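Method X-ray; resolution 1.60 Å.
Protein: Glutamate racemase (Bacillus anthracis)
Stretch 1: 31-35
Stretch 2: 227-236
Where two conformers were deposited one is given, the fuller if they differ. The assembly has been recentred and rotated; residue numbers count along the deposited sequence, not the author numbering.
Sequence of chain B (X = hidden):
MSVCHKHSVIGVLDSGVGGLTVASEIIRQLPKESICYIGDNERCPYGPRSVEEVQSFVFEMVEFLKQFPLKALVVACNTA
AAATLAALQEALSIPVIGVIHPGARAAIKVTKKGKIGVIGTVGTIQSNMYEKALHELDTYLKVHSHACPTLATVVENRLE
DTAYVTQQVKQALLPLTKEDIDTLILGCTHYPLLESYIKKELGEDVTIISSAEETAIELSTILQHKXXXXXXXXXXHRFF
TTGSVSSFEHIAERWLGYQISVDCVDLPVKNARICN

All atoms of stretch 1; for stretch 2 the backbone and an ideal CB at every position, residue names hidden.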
# COMPACT_ATOMS: atom_id res chain seq x y z
N PRO B 31 1.62 2.32 15.19
CA PRO B 31 1.47 2.64 16.61
C PRO B 31 2.71 2.77 17.44
O PRO B 31 2.59 3.19 18.59
CB PRO B 31 0.53 1.55 17.12
CG PRO B 31 0.91 0.36 16.26
CD PRO B 31 1.13 0.97 14.87
N LYS B 32 3.87 2.42 16.93
CA LYS B 32 5.10 2.60 17.72
C LYS B 32 5.84 3.90 17.37
O LYS B 32 6.81 4.25 18.03
CB LYS B 32 6.05 1.42 17.54
CG LYS B 32 5.41 0.09 17.85
CD LYS B 32 6.39 -1.02 17.75
CE LYS B 32 5.71 -2.36 17.89
NZ LYS B 32 6.73 -3.47 17.86
N GLU B 33 5.38 4.61 16.34
CA GLU B 33 6.01 5.87 15.95
C GLU B 33 5.47 7.06 16.74
O GLU B 33 4.33 7.03 17.23
CB GLU B 33 5.78 6.13 14.45
CG GLU B 33 6.30 5.05 13.51
CD GLU B 33 7.81 4.90 13.52
OE1 GLU B 33 8.53 5.89 13.81
OE2 GLU B 33 8.31 3.78 13.22
N SER B 34 6.29 8.10 16.86
CA SER B 34 5.92 9.32 17.58
C SER B 34 5.67 10.48 16.61
O SER B 34 6.53 10.83 15.80
CB SER B 34 7.02 9.72 18.56
OG SER B 34 6.73 10.98 19.13
N ILE B 35 4.50 11.09 16.74
CA ILE B 35 4.11 12.19 15.88
C ILE B 35 4.38 13.59 16.44
O ILE B 35 4.11 13.87 17.61
CB ILE B 35 2.58 12.09 15.54
CG1 ILE B 35 2.34 10.92 14.58
CG2 ILE B 35 2.07 13.41 14.96
CD1 ILE B 35 0.90 10.76 14.22
N UNK B 227 14.85 0.43 7.16
CA UNK B 227 15.30 -0.15 8.42
C UNK B 227 15.27 0.83 9.58
O UNK B 227 16.12 0.75 10.49
CB UNK B 227 16.72 -0.70 8.26
N UNK B 228 14.29 1.74 9.58
CA UNK B 228 14.22 2.74 10.63
C UNK B 228 12.91 2.79 11.43
O UNK B 228 12.53 3.84 11.94
CB UNK B 228 14.46 4.11 10.00
N UNK B 229 12.23 1.66 11.52
CA UNK B 229 11.00 1.59 12.29
C UNK B 229 11.30 1.75 13.79
O UNK B 229 12.33 1.25 14.28
CB UNK B 229 10.28 0.27 12.02
N UNK B 230 10.42 2.44 14.50
CA UNK B 230 10.56 2.59 15.95
C UNK B 230 10.07 1.31 16.62
O UNK B 230 9.33 0.52 16.00
CB UNK B 230 9.78 3.81 16.46
N UNK B 231 10.49 1.08 17.87
CA UNK B 231 10.03 -0.08 18.62
C UNK B 231 9.34 0.32 19.92
O UNK B 231 9.08 -0.51 20.78
CB UNK B 231 11.21 -1.01 18.92
N UNK B 232 9.00 1.60 20.03
CA UNK B 232 8.35 2.18 21.22
C UNK B 232 6.93 1.64 21.43
O UNK B 232 6.05 1.85 20.60
CB UNK B 232 8.30 3.70 21.10
N UNK B 233 6.71 0.97 22.57
CA UNK B 233 5.42 0.36 22.90
C UNK B 233 4.35 1.32 23.41
O UNK B 233 3.18 0.93 23.55
CB UNK B 233 5.64 -0.73 23.96
N UNK B 234 4.74 2.55 23.72
CA UNK B 234 3.79 3.57 24.16
C UNK B 234 4.28 4.98 23.89
O UNK B 234 4.68 5.71 24.82
CB UNK B 234 3.50 3.41 25.65
N UNK B 235 4.30 5.39 22.62
CA UNK B 235 4.76 6.74 22.28
C UNK B 235 3.73 7.80 22.65
O UNK B 235 2.57 7.48 22.95
CB UNK B 235 5.08 6.83 20.79
N UNK B 236 4.18 9.05 22.64
CA UNK B 236 3.30 10.18 22.86
C UNK B 236 3.45 11.09 21.66
O UNK B 236 4.52 11.15 21.04
CB UNK B 236 3.62 10.91 24.17

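Position 227 has phi 71° and psi 34°, and its ideal CB finds nothing of stretch 1 within reach. Stretch 1 sets no rule here; the backbone does, because positive phi favours a residue without a side chain. The deposited residue is Gly227, which leaves a helix in a Schellman motif.

Position 228 is also free of close neighbours in stretch 1, its CB pointing sideways, so many side chains would suit. It is Ile228, with chi1 p and chi2 t, and it adds almost nothing to this contact.

At 229 the ideal CB lies 4.2 Å from Glu33 OE2, but the CA-to-CB bond points sideways. A carboxylate so near makes an acidic residue a poor choice; apolar or polar residues of several sizes could fit. Leu229 is found, its CD2 coming 4.0 Å from Glu33 OE2, a simple packing contact.

Position 230 is the tightest to read. Its CB points toward stretch 1, with 3.4 Å from the ideal CB to Lys32 O and 3.6 Å to Glu33 OE2. The backbone is already spoken for: the amide N of 230 donates to Glu33 OE2 at 2.8 Å, nearly straight at 175°, which excludes proline if that bond is to be kept. With two oxygens crowding the CB, small residues such as alanine, glycine or serine are the natural candidates. Ala230 is deposited; its methyl covers Lys32 O without offering it a hydrogen. A water strengthens the same junction, donating to Glu33 OE2 at 2.8 Å and to Ala230 O at 3.0 Å.

At 231 the CB points away, into space that stretch 1 leaves open, so polar or charged residues suit. Asp231 is present, and its carboxylate takes no part here. Its backbone does: Lys32 CD packs 3.9 Å from Asp231 CA, and a water accepts from Lys32 NZ at 2.7 Å while donating to Asp231 O at 2.9 Å.

Position 232 points sideways, its ideal CB 3.5 Å from Lys32 O. The main chain carries the contact, since the carbonyl O of 232 receives a CA-H...O approach from Lys32 CA at 3.1 Å. Several polar side chains would serve. Asn232 turns its OD1 to the N of 234, accepting a hydrogen bond at 3.0 Å that braces the local turn.

The CB of 233 points away, yet a long apolar chain could return to the lysine's methylenes. Leu233 does so, CD2 lying 4.3 Å from Lys32 CE.

Position 234 faces away and is unconstrained by stretch 1; Asn234 makes no contact with it.

Position 235 points toward stretch 1, its ideal CB 3.6 Å from Glu33 O and 4.1 Å from Ser34 CB. Phi of -75° admits proline, and a compact apolar group would suit. Pro235 packs CG 3.3 Å from Pro31 O and 3.4 Å from Glu33 O.

At 236 the CB points away, leaving room for a long polar chain. Lys236 extends outward, while its carbonyl O sits 2.9 Å from Ser34 OG.

Stretch 2 227-236: GILADNLNPK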
# COMPACT_ATOMS: atom_id res chain seq x y z
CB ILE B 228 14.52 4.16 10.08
CG1 ILE B 228 13.54 4.52 8.97
CG2 ILE B 228 15.96 4.20 9.52
CD1 ILE B 228 13.69 5.94 8.42
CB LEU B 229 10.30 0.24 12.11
CG LEU B 229 9.63 -0.07 10.77
CD1 LEU B 229 9.27 -1.55 10.73
CD2 LEU B 229 8.39 0.78 10.60
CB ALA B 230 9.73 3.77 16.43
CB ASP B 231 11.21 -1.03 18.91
CG ASP B 231 12.24 -0.43 19.85
OD1 ASP B 231 13.11 -1.20 20.31
OD2 ASP B 231 12.19 0.78 20.14
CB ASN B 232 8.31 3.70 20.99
CG ASN B 232 7.97 4.48 22.24
OD1 ASN B 232 7.35 3.95 23.18
ND2 ASN B 232 8.34 5.77 22.25
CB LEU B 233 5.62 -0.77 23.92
CG LEU B 233 6.60 -1.86 23.48
CD1 LEU B 233 6.70 -2.92 24.57
CD2 LEU B 233 6.14 -2.49 22.16
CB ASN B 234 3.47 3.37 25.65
CG ASN B 234 4.71 3.50 26.53
OD1 ASN B 234 5.77 2.94 26.23
ND2 ASN B 234 4.58 4.24 27.63
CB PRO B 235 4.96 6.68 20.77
CG PRO B 235 3.90 5.69 20.33
CD PRO B 235 4.04 4.60 21.40
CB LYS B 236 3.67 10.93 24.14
CG LYS B 236 3.21 10.19 25.37
CD LYS B 236 3.21 11.12 26.56
CE LYS B 236 2.94 10.35 27.82
NZ LYS B 236 3.06 11.21 29.03
O HOH W 1 2.46 0.93 20.43
O HOH W 2 8.53 -3.21 19.88
O HOH W 3 7.22 1.38 14.02
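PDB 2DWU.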